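Local atomic coordinates of oxalate--CoA ligase (Arabidopsis thaliana, PDB entry 5IE2), a protein that belongs to the ANL clan of AMP-binding enzymes, carries the C-terminal domain found in AMP-binding enzymes, and holds ATP in its nucleotide pocket. Residues Val207-Leu212 and Pro261-Ile266; Thr244-Met249 and Thr255-Val260; Ser298-Glu301 and Pro307-Glu310; Ser322-Pro327 and Asp401-Leu406. All coordinates share one frame; numbering follows the deposited sequence.

In the fold
Interactions 1, 2 and 4 are buried, whereas interaction 3 is only partly so. Interaction 2 is nested along the chain inside the loop closed by interaction 1; the two meet where V209 packs on F245 and where H264 reaches Y257. Both are apolar across their segments, one aliphatic and the other mostly aromatic. Interactions 2, 3 and 4 all reach the five-stranded mixed sheet: strand 256-259 is at its edge, and strands 308-314 and 319-323 are neighbours within it. Interaction 3 has the one hydrogen bond made directly across a pair of segments. Interactions 3 and 4 both touch ATP, through E310 and L406 respectively.

Interaction 1: Val207-Leu212 and Pro261-Ile266; sequences VIVLPL and PTIHQI
V209, in the loop that follows strand 205-207, is the first residue of Val207-Leu212 to meet helix 261-273. Its CG2 methyl lies 4.1 Å from the CG2 methyl of I263, and the two side chains lie alongside each other, pointing opposite ways. The other methyl, V209 CG1, faces away from this pair and packs against the ring of F245. At L210 the chain brings up a second apolar group: the CD2 methyl of L210 lies 4.2 Å from CG1 of I263. I263 thus meets neighbouring loop residues with separate branches. Its chi1 of -68° sets CG1 anti to the carbonyl carbon and leaves CG2 anti to the backbone N, so that one branch serves L210 and the other V209. The side chain of N65 bonds to the carbonyl O of L210 and to the backbone N of L212. F240, from a neighbouring loop, touches both V209 and I263. No hydrogen bond links the two segments, and the helix and loop meet through methyl and methylene groups alone, at ordinary van der Waals distances. This chemistry implies a small hydrophobic seam set by shape rather than by polar direction.

Interaction 2: Thr244-Met249 and Thr255-Val260; sequences TFWPDM and TWYTAV
F245 and Y257 form a T-shaped (edge-to-face) aromatic pair, the edge of F245 pointing at the face of Y257. The ring centroids are 4.9 Å apart and the planes stand at 72°. F245 CZ comes down almost over the middle of the tyrosine ring, 3.6 Å from Y257 CG. With CG anti to its backbone N (chi1 177°), the phenylalanine is thrown out from the helix toward the strand. Its CE2 also lies over the centre of the W246 ring, and W246 CH2 makes a looser approach to Y257 CE2 at 4.4 Å.

The second kind of contact is aliphatic, made by the terminal methyl of M249. Bent at chi2 and chi3, this side chain brings its CE to 3.9 Å from Y257 CD2 and 3.7 Å from the carbonyl O of W256. Its CG rests over the rim of one face of F245.

The polar end of Y257 is satisfied elsewhere, by a hydrogen bond between its OH and ND1 of H264.

The 244-249 portion of helix 242-251 and strand 256-259 run roughly antiparallel, their short axes at 148° and 11.2 Å apart at closest approach. The strand is at the edge of the mixed sheet beside strand 284-287, while I267 of helix 261-273 packs on F245, W246 and Y257.

Interaction 3: Ser298-Glu301 and Pro307-Glu310; sequences SRLE and PVLE. With ATP (adenosine-5'-triphosphate), chain C.
E301 and V308 are brought together by their first torsions: E301 CG stands anti to its carbonyl carbon (chi1 -65°) with the rest of the chain extended, while V308 holds CG1 anti to the backbone N and turns CG2 to the helix. The contact belongs to a beta-alpha-beta crossover in the AMP-binding domain, in which helix 294-304 joins the parallel neighbours 284-287 and 308-314. Its polar part is a side-chain to backbone bond. The N-H of V308 donates to E301 OE2 over 2.9 Å, at an N-H...O angle of 161°, and the carboxylate accepts it with the lone pair directed away from its other oxygen. OE2 also bonds to NE2 of H332, so one oxygen is gripped from the strand and from a loop. The amide at the start of the strand is thereby paired with the helix that leads into it.

The apolar part sits beside this bond. V308 CG2 lies 3.6 Å from the methylene CG of E301 and 3.7 Å from CB of L300, filling the corner between successive helix residues. The leucine lies across the valine, nearly perpendicular to it, with L300 CD1 reaching V308 CG1 at 4.1 Å.

Two residues along the strand, E310 points its extended side chain into the nucleotide pocket. Its OE2 also accepts a bond from the backbone N of L292, and it takes the adenine amino group in a fairly straight bond: ATP N6 to E310 OE2, 3.1 Å, at 156°.

Interaction 4: Ser322-Pro327 and Asp401-Leu406; sequences SSNPLP and DGYLHL. With ATP (adenosine-5'-triphosphate), chain C.
N324 and P325 both meet Y403 along its CE1 side, N324 at the ring edge and P325 nearer the hydroxyl. N324 OD1 lies in the plane of the ring, 3.5 Å from Y403 CE1, with the amide and ring planes 50° apart. P325 meets the outer end of the same side chain: its CG is 3.5 Å from Y403 OH, and its CD is 4.1 Å from Y403 CE1. Farther along, the hydroxyl oxygen OG of S322 touches L404 CD2 at 4.0 Å; in L404 a chi1 of 172° sets CG anti to the backbone N, and chi2 then turns CD2 to S322.

No hydrogen bond crosses between the segments, yet the buried polar groups are satisfied by a second shell. N324 OD1 accepts from the backbone N of K333, while its ND2 bonds to the carbonyl oxygens of S336 and E310, which fixes the rotation of the amide. Y403 OH bonds to the carbonyl O of P331, and S322 OG to that of V337. Within its own segment, S323 OG donates to the carbonyl O of N324 over 2.8 Å.

At the far end of Asp401-Leu406, CD1 of L406 approaches C2 of ATP at 3.6 Å. The contact joins the mixed sheet, through the end of strand 319-323, to the antiparallel sheet containing strand 404-409, an arrangement consistent with the large N-terminal domain of ANL enzymes, where separate beta-sheet subdomains meet beside the adenine pocket.

Interaction 1: Val207-Leu212 and Pro261-Ile266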
# COMPACT_ATOMS: atom_id res chain seq x y z
N VAL A 207 -8.96 7.08 -8.94
CA VAL A 207 -9.28 5.72 -9.37
C VAL A 207 -8.31 4.79 -8.64
O VAL A 207 -7.12 5.04 -8.67
CB VAL A 207 -9.11 5.53 -10.90
CG1 VAL A 207 -9.21 4.03 -11.31
CG2 VAL A 207 -10.16 6.42 -11.65
N ILE A 208 -8.85 3.76 -8.00
CA ILE A 208 -8.04 2.77 -7.25
C ILE A 208 -7.39 1.78 -8.23
O ILE A 208 -8.10 1.09 -8.99
CB ILE A 208 -8.90 1.97 -6.25
CG1 ILE A 208 -9.62 2.92 -5.27
CG2 ILE A 208 -8.01 0.91 -5.51
CD1 ILE A 208 -8.65 3.65 -4.35
N VAL A 209 -6.05 1.69 -8.18
CA VAL A 209 -5.32 0.81 -9.06
C VAL A 209 -4.47 -0.20 -8.28
O VAL A 209 -3.61 -0.90 -8.87
CB VAL A 209 -4.39 1.59 -10.03
CG1 VAL A 209 -5.26 2.55 -10.96
CG2 VAL A 209 -3.29 2.40 -9.27
N LEU A 210 -4.71 -0.30 -6.97
CA LEU A 210 -3.96 -1.24 -6.14
C LEU A 210 -4.90 -2.13 -5.34
O LEU A 210 -5.99 -1.67 -5.02
CB LEU A 210 -3.07 -0.46 -5.13
CG LEU A 210 -1.98 0.49 -5.70
CD1 LEU A 210 -1.35 1.32 -4.58
CD2 LEU A 210 -0.87 -0.31 -6.43
N PRO A 211 -4.45 -3.32 -4.89
CA PRO A 211 -5.35 -4.15 -4.06
C PRO A 211 -5.75 -3.52 -2.74
O PRO A 211 -4.89 -2.96 -2.05
CB PRO A 211 -4.54 -5.45 -3.79
CG PRO A 211 -3.10 -5.11 -4.15
CD PRO A 211 -3.16 -4.00 -5.18
N LEU A 212 -7.03 -3.57 -2.39
CA LEU A 212 -7.49 -2.98 -1.14
C LEU A 212 -7.23 -3.89 0.06
O LEU A 212 -7.59 -3.50 1.17
CB LEU A 212 -8.99 -2.63 -1.23
CG LEU A 212 -9.25 -1.55 -2.28
CD1 LEU A 212 -10.79 -1.36 -2.51
CD2 LEU A 212 -8.66 -0.20 -1.84
N PRO A 261 5.78 1.82 -7.92
CA PRO A 261 6.57 2.00 -9.15
C PRO A 261 6.28 0.97 -10.27
O PRO A 261 6.25 1.38 -11.44
CB PRO A 261 8.01 1.84 -8.66
CG PRO A 261 7.96 2.48 -7.25
CD PRO A 261 6.61 1.95 -6.70
N THR A 262 6.03 -0.30 -9.97
CA THR A 262 5.81 -1.24 -11.09
C THR A 262 4.50 -0.91 -11.85
O THR A 262 4.41 -1.06 -13.09
CB THR A 262 5.79 -2.69 -10.62
OG1 THR A 262 4.79 -2.84 -9.60
CG2 THR A 262 7.19 -3.09 -10.06
N ILE A 263 3.50 -0.41 -11.12
CA ILE A 263 2.27 -0.00 -11.79
C ILE A 263 2.47 1.29 -12.59
O ILE A 263 2.00 1.40 -13.75
CB ILE A 263 1.10 0.15 -10.76
CG1 ILE A 263 0.71 -1.21 -10.19
CG2 ILE A 263 -0.11 0.85 -11.40
CD1 ILE A 263 0.14 -2.21 -11.25
N HIS A 264 3.18 2.28 -12.02
CA HIS A 264 3.52 3.47 -12.80
C HIS A 264 4.26 3.08 -14.11
O HIS A 264 4.03 3.67 -15.16
CB HIS A 264 4.42 4.43 -12.00
CG HIS A 264 3.70 5.13 -10.90
ND1 HIS A 264 2.55 5.87 -11.12
CD2 HIS A 264 3.94 5.20 -9.57
CE1 HIS A 264 2.14 6.39 -9.97
NE2 HIS A 264 2.98 6.01 -9.01
N GLN A 265 5.16 2.09 -14.04
CA GLN A 265 5.88 1.65 -15.26
C GLN A 265 4.92 1.06 -16.29
O GLN A 265 5.09 1.31 -17.51
CB GLN A 265 6.97 0.64 -14.92
CG GLN A 265 8.19 1.31 -14.24
CD GLN A 265 9.12 0.29 -13.61
OE1 GLN A 265 8.76 -0.37 -12.62
NE2 GLN A 265 10.34 0.13 -14.19
N ILE A 266 3.97 0.27 -15.84
CA ILE A 266 2.95 -0.25 -16.79
C ILE A 266 2.12 0.88 -17.46
O ILE A 266 1.84 0.83 -18.68
CB ILE A 266 2.01 -1.26 -16.08
CG1 ILE A 266 2.84 -2.47 -15.69
CG2 ILE A 266 0.79 -1.63 -16.97
CD1 ILE A 266 2.16 -3.49 -14.83

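Interaction 2: Thr244-Met249 and Thr255-Val260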
# COMPACT_ATOMS: atom_id res chain seq x y z
N THR A 244 -8.29 0.56 -19.21
CA THR A 244 -9.43 1.38 -18.79
C THR A 244 -9.05 2.50 -17.83
O THR A 244 -9.91 3.29 -17.47
CB THR A 244 -10.51 0.55 -18.10
OG1 THR A 244 -9.98 -0.05 -16.92
CG2 THR A 244 -11.05 -0.54 -19.08
N PHE A 245 -7.78 2.55 -17.41
CA PHE A 245 -7.33 3.52 -16.38
C PHE A 245 -7.65 4.96 -16.76
O PHE A 245 -8.35 5.65 -16.00
CB PHE A 245 -5.81 3.36 -16.13
CG PHE A 245 -5.27 4.36 -15.15
CD1 PHE A 245 -5.80 4.40 -13.86
CD2 PHE A 245 -4.29 5.28 -15.52
CE1 PHE A 245 -5.33 5.33 -12.91
CE2 PHE A 245 -3.81 6.22 -14.57
CZ PHE A 245 -4.34 6.24 -13.28
N TRP A 246 -7.13 5.44 -17.90
CA TRP A 246 -7.32 6.83 -18.22
C TRP A 246 -8.76 7.13 -18.61
O TRP A 246 -9.24 8.20 -18.26
CB TRP A 246 -6.37 7.30 -19.33
CG TRP A 246 -4.92 7.45 -18.77
CD1 TRP A 246 -3.84 6.70 -19.11
CD2 TRP A 246 -4.48 8.39 -17.79
NE1 TRP A 246 -2.73 7.11 -18.39
CE2 TRP A 246 -3.10 8.15 -17.57
CE3 TRP A 246 -5.11 9.43 -17.08
CZ2 TRP A 246 -2.33 8.91 -16.68
CZ3 TRP A 246 -4.35 10.18 -16.18
CH2 TRP A 246 -2.97 9.92 -15.99
N PRO A 247 -9.44 6.21 -19.32
CA PRO A 247 -10.88 6.51 -19.50
C PRO A 247 -11.66 6.71 -18.19
O PRO A 247 -12.52 7.60 -18.13
CB PRO A 247 -11.38 5.30 -20.27
CG PRO A 247 -10.20 4.95 -21.15
CD PRO A 247 -9.00 5.13 -20.24
N ASP A 248 -11.37 5.88 -17.18
CA ASP A 248 -11.99 6.06 -15.87
C ASP A 248 -11.56 7.36 -15.19
O ASP A 248 -12.39 8.03 -14.57
CB ASP A 248 -11.68 4.88 -14.95
CG ASP A 248 -12.54 3.63 -15.26
OD1 ASP A 248 -13.54 3.77 -16.01
OD2 ASP A 248 -12.21 2.54 -14.74
N MET A 249 -10.27 7.68 -15.27
CA MET A 249 -9.77 8.90 -14.64
C MET A 249 -10.47 10.11 -15.26
O MET A 249 -10.77 11.08 -14.56
CB MET A 249 -8.25 9.05 -14.82
CG MET A 249 -7.42 7.99 -14.06
SD MET A 249 -7.23 8.40 -12.27
CE MET A 249 -6.03 9.78 -12.37
N THR A 255 -8.49 13.80 -9.91
CA THR A 255 -7.57 14.89 -9.65
C THR A 255 -6.21 14.36 -9.19
O THR A 255 -5.27 15.15 -9.05
CB THR A 255 -8.10 15.85 -8.57
OG1 THR A 255 -8.35 15.10 -7.37
CG2 THR A 255 -9.42 16.55 -9.03
N TRP A 256 -6.14 13.06 -8.91
CA TRP A 256 -4.83 12.48 -8.49
C TRP A 256 -4.94 10.96 -8.59
O TRP A 256 -6.07 10.42 -8.71
CB TRP A 256 -4.51 12.92 -7.03
CG TRP A 256 -5.43 12.34 -6.01
CD1 TRP A 256 -6.76 12.66 -5.82
CD2 TRP A 256 -5.12 11.31 -5.05
NE1 TRP A 256 -7.28 11.91 -4.78
CE2 TRP A 256 -6.28 11.11 -4.26
CE3 TRP A 256 -3.93 10.60 -4.74
CZ2 TRP A 256 -6.32 10.18 -3.17
CZ3 TRP A 256 -3.95 9.68 -3.64
CH2 TRP A 256 -5.16 9.46 -2.89
N TYR A 257 -3.80 10.25 -8.46
CA TYR A 257 -3.84 8.82 -8.16
C TYR A 257 -2.54 8.45 -7.43
O TYR A 257 -1.57 9.24 -7.40
CB TYR A 257 -4.04 7.92 -9.44
CG TYR A 257 -2.82 7.72 -10.32
CD1 TYR A 257 -2.02 6.57 -10.23
CD2 TYR A 257 -2.47 8.68 -11.27
CE1 TYR A 257 -0.91 6.38 -11.04
CE2 TYR A 257 -1.38 8.51 -12.10
CZ TYR A 257 -0.60 7.34 -11.99
OH TYR A 257 0.50 7.17 -12.80
N THR A 258 -2.57 7.28 -6.83
CA THR A 258 -1.39 6.76 -6.14
C THR A 258 -1.15 5.34 -6.62
O THR A 258 -2.12 4.56 -6.87
CB THR A 258 -1.58 6.82 -4.60
OG1 THR A 258 -0.38 6.39 -3.96
CG2 THR A 258 -2.74 5.91 -4.13
N ALA A 259 0.13 4.98 -6.78
CA ALA A 259 0.44 3.64 -7.24
C ALA A 259 1.84 3.30 -6.78
O ALA A 259 2.56 4.15 -6.25
CB ALA A 259 0.33 3.52 -8.76
N VAL A 260 2.22 2.05 -6.99
CA VAL A 260 3.61 1.64 -6.71
C VAL A 260 4.45 1.75 -8.02
O VAL A 260 3.88 1.75 -9.14
CB VAL A 260 3.66 0.19 -6.17
CG1 VAL A 260 2.80 0.10 -4.87
CG2 VAL A 260 3.12 -0.81 -7.26

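Interaction 3: Ser298-Glu301 and Pro307-Glu310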
# COMPACT_ATOMS: atom_id res chain seq x y z
N SER A 298 10.83 11.37 -13.66
CA SER A 298 10.95 12.24 -14.84
C SER A 298 9.99 11.83 -15.92
O SER A 298 9.32 12.68 -16.54
CB SER A 298 12.37 12.19 -15.44
OG SER A 298 13.23 12.81 -14.54
N ARG A 299 9.99 10.55 -16.21
CA ARG A 299 9.10 10.08 -17.29
C ARG A 299 7.63 10.35 -16.99
O ARG A 299 6.88 10.69 -17.89
CB ARG A 299 9.29 8.59 -17.55
CG ARG A 299 10.63 8.29 -18.22
CD ARG A 299 10.89 6.80 -18.36
NE ARG A 299 12.29 6.57 -18.82
CZ ARG A 299 12.91 5.40 -18.80
NH1 ARG A 299 12.23 4.33 -18.41
NH2 ARG A 299 14.19 5.29 -19.14
N LEU A 300 7.22 10.19 -15.72
CA LEU A 300 5.84 10.46 -15.37
C LEU A 300 5.50 11.94 -15.48
O LEU A 300 4.39 12.27 -15.96
CB LEU A 300 5.55 9.96 -13.93
CG LEU A 300 5.41 8.46 -13.66
CD1 LEU A 300 5.48 8.17 -12.10
CD2 LEU A 300 4.07 7.91 -14.23
N GLU A 301 6.38 12.83 -14.99
CA GLU A 301 6.08 14.27 -15.06
C GLU A 301 6.03 14.67 -16.55
O GLU A 301 5.19 15.48 -16.93
CB GLU A 301 7.11 15.12 -14.30
CG GLU A 301 7.04 14.81 -12.80
CD GLU A 301 7.79 15.79 -11.94
OE1 GLU A 301 8.73 16.46 -12.45
OE2 GLU A 301 7.45 15.84 -10.72
N PRO A 307 2.99 17.10 -10.96
CA PRO A 307 4.10 16.79 -10.02
C PRO A 307 3.99 15.37 -9.45
O PRO A 307 2.90 14.93 -9.08
CB PRO A 307 3.95 17.84 -8.91
CG PRO A 307 2.45 18.16 -8.95
CD PRO A 307 2.12 18.16 -10.44
N VAL A 308 5.13 14.68 -9.35
CA VAL A 308 5.16 13.30 -8.85
C VAL A 308 5.77 13.30 -7.47
O VAL A 308 6.93 13.71 -7.32
CB VAL A 308 5.94 12.39 -9.79
CG1 VAL A 308 6.10 10.98 -9.18
CG2 VAL A 308 5.16 12.29 -11.13
N LEU A 309 4.97 12.93 -6.47
CA LEU A 309 5.36 13.01 -5.06
C LEU A 309 5.56 11.61 -4.50
O LEU A 309 4.60 10.81 -4.44
CB LEU A 309 4.28 13.75 -4.26
CG LEU A 309 3.80 15.06 -4.90
CD1 LEU A 309 2.68 15.68 -4.02
CD2 LEU A 309 5.01 16.06 -5.04
N GLU A 310 6.79 11.32 -4.10
CA GLU A 310 7.10 10.03 -3.52
C GLU A 310 6.93 10.03 -2.00
O GLU A 310 7.31 11.00 -1.32
CB GLU A 310 8.55 9.64 -3.87
CG GLU A 310 8.82 8.17 -3.54
CD GLU A 310 10.22 7.69 -3.88
OE1 GLU A 310 11.10 8.51 -4.23
OE2 GLU A 310 10.43 6.45 -3.76
PG ATP C . 8.05 -7.74 5.43
O1G ATP C . 9.55 -7.90 5.24
O2G ATP C . 7.34 -9.03 5.61
O3G ATP C . 7.73 -6.75 6.54
PB ATP C . 7.54 -5.55 3.61
O1B ATP C . 7.64 -5.42 2.11
O2B ATP C . 8.55 -4.91 4.50
O3B ATP C . 7.41 -7.12 4.05
PA ATP C . 5.32 -3.60 3.67
O1A ATP C . 4.85 -3.05 5.01
O2A ATP C . 4.34 -3.90 2.60
O3A ATP C . 6.05 -5.01 3.99
O5' ATP C . 6.52 -2.69 3.13
C5' ATP C . 7.11 -1.60 3.89
C4' ATP C . 8.56 -1.47 3.39
O4' ATP C . 8.55 -0.99 2.03
C3' ATP C . 9.32 -0.39 4.10
O3' ATP C . 9.82 -0.88 5.34
C2' ATP C . 10.43 -0.06 3.12
O2' ATP C . 11.41 -1.10 3.16
C1' ATP C . 9.71 -0.21 1.81
N9 ATP C . 9.27 1.09 1.24
C8 ATP C . 8.08 1.69 1.37
N7 ATP C . 8.09 2.86 0.66
C5 ATP C . 9.33 2.95 0.07
C6 ATP C . 10.00 3.92 -0.83
N6 ATP C . 9.31 5.02 -1.29
N1 ATP C . 11.26 3.63 -1.21
C2 ATP C . 11.91 2.52 -0.79
N3 ATP C . 11.36 1.59 0.04
C4 ATP C . 10.08 1.79 0.46

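Interaction 4: Ser322-Pro327 and Asp401-Leu406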
# COMPACT_ATOMS: atom_id res chain seq x y z
N SER A 322 6.48 9.17 5.70
CA SER A 322 6.99 10.45 5.19
C SER A 322 6.54 10.68 3.77
O SER A 322 6.24 9.74 3.01
CB SER A 322 8.56 10.54 5.26
OG SER A 322 9.18 9.66 4.31
N SER A 323 6.52 11.94 3.38
CA SER A 323 6.22 12.26 1.97
C SER A 323 6.87 13.54 1.49
O SER A 323 7.05 14.48 2.26
CB SER A 323 4.71 12.40 1.77
OG SER A 323 4.42 12.56 0.38
N ASN A 324 7.18 13.59 0.19
CA ASN A 324 7.43 14.87 -0.42
C ASN A 324 6.15 15.67 -0.37
O ASN A 324 5.04 15.11 -0.45
CB ASN A 324 7.91 14.68 -1.88
CG ASN A 324 9.33 14.18 -1.96
OD1 ASN A 324 10.28 14.96 -1.90
ND2 ASN A 324 9.50 12.85 -2.07
N PRO A 325 6.27 16.98 -0.18
CA PRO A 325 5.13 17.89 -0.03
C PRO A 325 4.58 18.30 -1.38
O PRO A 325 5.25 18.09 -2.42
CB PRO A 325 5.76 19.10 0.70
CG PRO A 325 7.16 19.15 0.05
CD PRO A 325 7.56 17.68 -0.09
N LEU A 326 3.40 18.92 -1.37
CA LEU A 326 2.85 19.61 -2.57
C LEU A 326 3.79 20.73 -2.97
O LEU A 326 4.43 21.32 -2.12
CB LEU A 326 1.43 20.19 -2.28
CG LEU A 326 0.33 19.19 -1.91
CD1 LEU A 326 -0.91 19.90 -1.50
CD2 LEU A 326 0.00 18.36 -3.15
N PRO A 327 3.87 21.06 -4.28
CA PRO A 327 4.76 22.13 -4.76
C PRO A 327 4.51 23.46 -4.06
O PRO A 327 5.45 24.22 -3.82
CB PRO A 327 4.42 22.21 -6.24
CG PRO A 327 4.04 20.81 -6.63
CD PRO A 327 3.28 20.27 -5.38
N ASP A 401 17.78 19.71 4.74
CA ASP A 401 16.38 20.22 4.65
C ASP A 401 15.40 19.33 5.41
O ASP A 401 14.21 19.63 5.44
CB ASP A 401 15.90 20.33 3.19
CG ASP A 401 16.71 21.34 2.39
OD1 ASP A 401 17.06 22.43 2.93
OD2 ASP A 401 17.05 21.03 1.23
N GLY A 402 15.89 18.25 6.02
CA GLY A 402 15.03 17.34 6.74
C GLY A 402 14.30 16.36 5.84
O GLY A 402 13.31 15.73 6.25
N TYR A 403 14.78 16.21 4.60
CA TYR A 403 14.20 15.22 3.69
C TYR A 403 14.90 13.87 3.88
O TYR A 403 16.11 13.82 3.94
CB TYR A 403 14.34 15.65 2.21
CG TYR A 403 13.36 16.68 1.76
CD1 TYR A 403 12.52 16.42 0.67
CD2 TYR A 403 13.28 17.93 2.39
CE1 TYR A 403 11.59 17.37 0.21
CE2 TYR A 403 12.35 18.89 1.93
CZ TYR A 403 11.54 18.61 0.84
OH TYR A 403 10.61 19.56 0.40
N LEU A 404 14.13 12.78 3.93
CA LEU A 404 14.68 11.45 4.14
C LEU A 404 15.08 10.84 2.79
O LEU A 404 14.35 10.91 1.82
CB LEU A 404 13.65 10.57 4.88
CG LEU A 404 13.91 9.08 5.07
CD1 LEU A 404 15.16 8.88 5.93
CD2 LEU A 404 12.69 8.41 5.72
N HIS A 405 16.25 10.20 2.80
CA HIS A 405 16.76 9.44 1.68
C HIS A 405 16.99 8.02 2.13
O HIS A 405 17.80 7.81 3.03
CB HIS A 405 18.09 10.01 1.17
CG HIS A 405 18.00 11.44 0.73
ND1 HIS A 405 18.01 11.80 -0.61
CD2 HIS A 405 17.89 12.59 1.43
CE1 HIS A 405 17.89 13.12 -0.70
NE2 HIS A 405 17.84 13.62 0.52
N LEU A 406 16.30 7.06 1.51
CA LEU A 406 16.47 5.65 1.90
C LEU A 406 17.63 4.97 1.19
O LEU A 406 17.87 5.17 -0.01
CB LEU A 406 15.18 4.89 1.63
CG LEU A 406 14.03 5.34 2.52
CD1 LEU A 406 12.74 4.75 1.91
CD2 LEU A 406 14.19 4.95 3.98
PG ATP C . 8.05 -7.74 5.43
O1G ATP C . 9.55 -7.90 5.24
O2G ATP C . 7.34 -9.03 5.61
O3G ATP C . 7.73 -6.75 6.54
PB ATP C . 7.54 -5.55 3.61
O1B ATP C . 7.64 -5.42 2.11
O2B ATP C . 8.55 -4.91 4.50
O3B ATP C . 7.41 -7.12 4.05
PA ATP C . 5.32 -3.60 3.67
O1A ATP C . 4.85 -3.05 5.01
O2A ATP C . 4.34 -3.90 2.60
O3A ATP C . 6.05 -5.01 3.99
O5' ATP C . 6.52 -2.69 3.13
C5' ATP C . 7.11 -1.60 3.89
C4' ATP C . 8.56 -1.47 3.39
O4' ATP C . 8.55 -0.99 2.03
C3' ATP C . 9.32 -0.39 4.10
O3' ATP C . 9.82 -0.88 5.34
C2' ATP C . 10.43 -0.06 3.12
O2' ATP C . 11.41 -1.10 3.16
C1' ATP C . 9.71 -0.21 1.81
N9 ATP C . 9.27 1.09 1.24
C8 ATP C . 8.08 1.69 1.37
N7 ATP C . 8.09 2.86 0.66
C5 ATP C . 9.33 2.95 0.07
C6 ATP C . 10.00 3.92 -0.83
N6 ATP C . 9.31 5.02 -1.29
N1 ATP C . 11.26 3.63 -1.21
C2 ATP C . 11.91 2.52 -0.79
N3 ATP C . 11.36 1.59 0.04
C4 ATP C . 10.08 1.79 0.46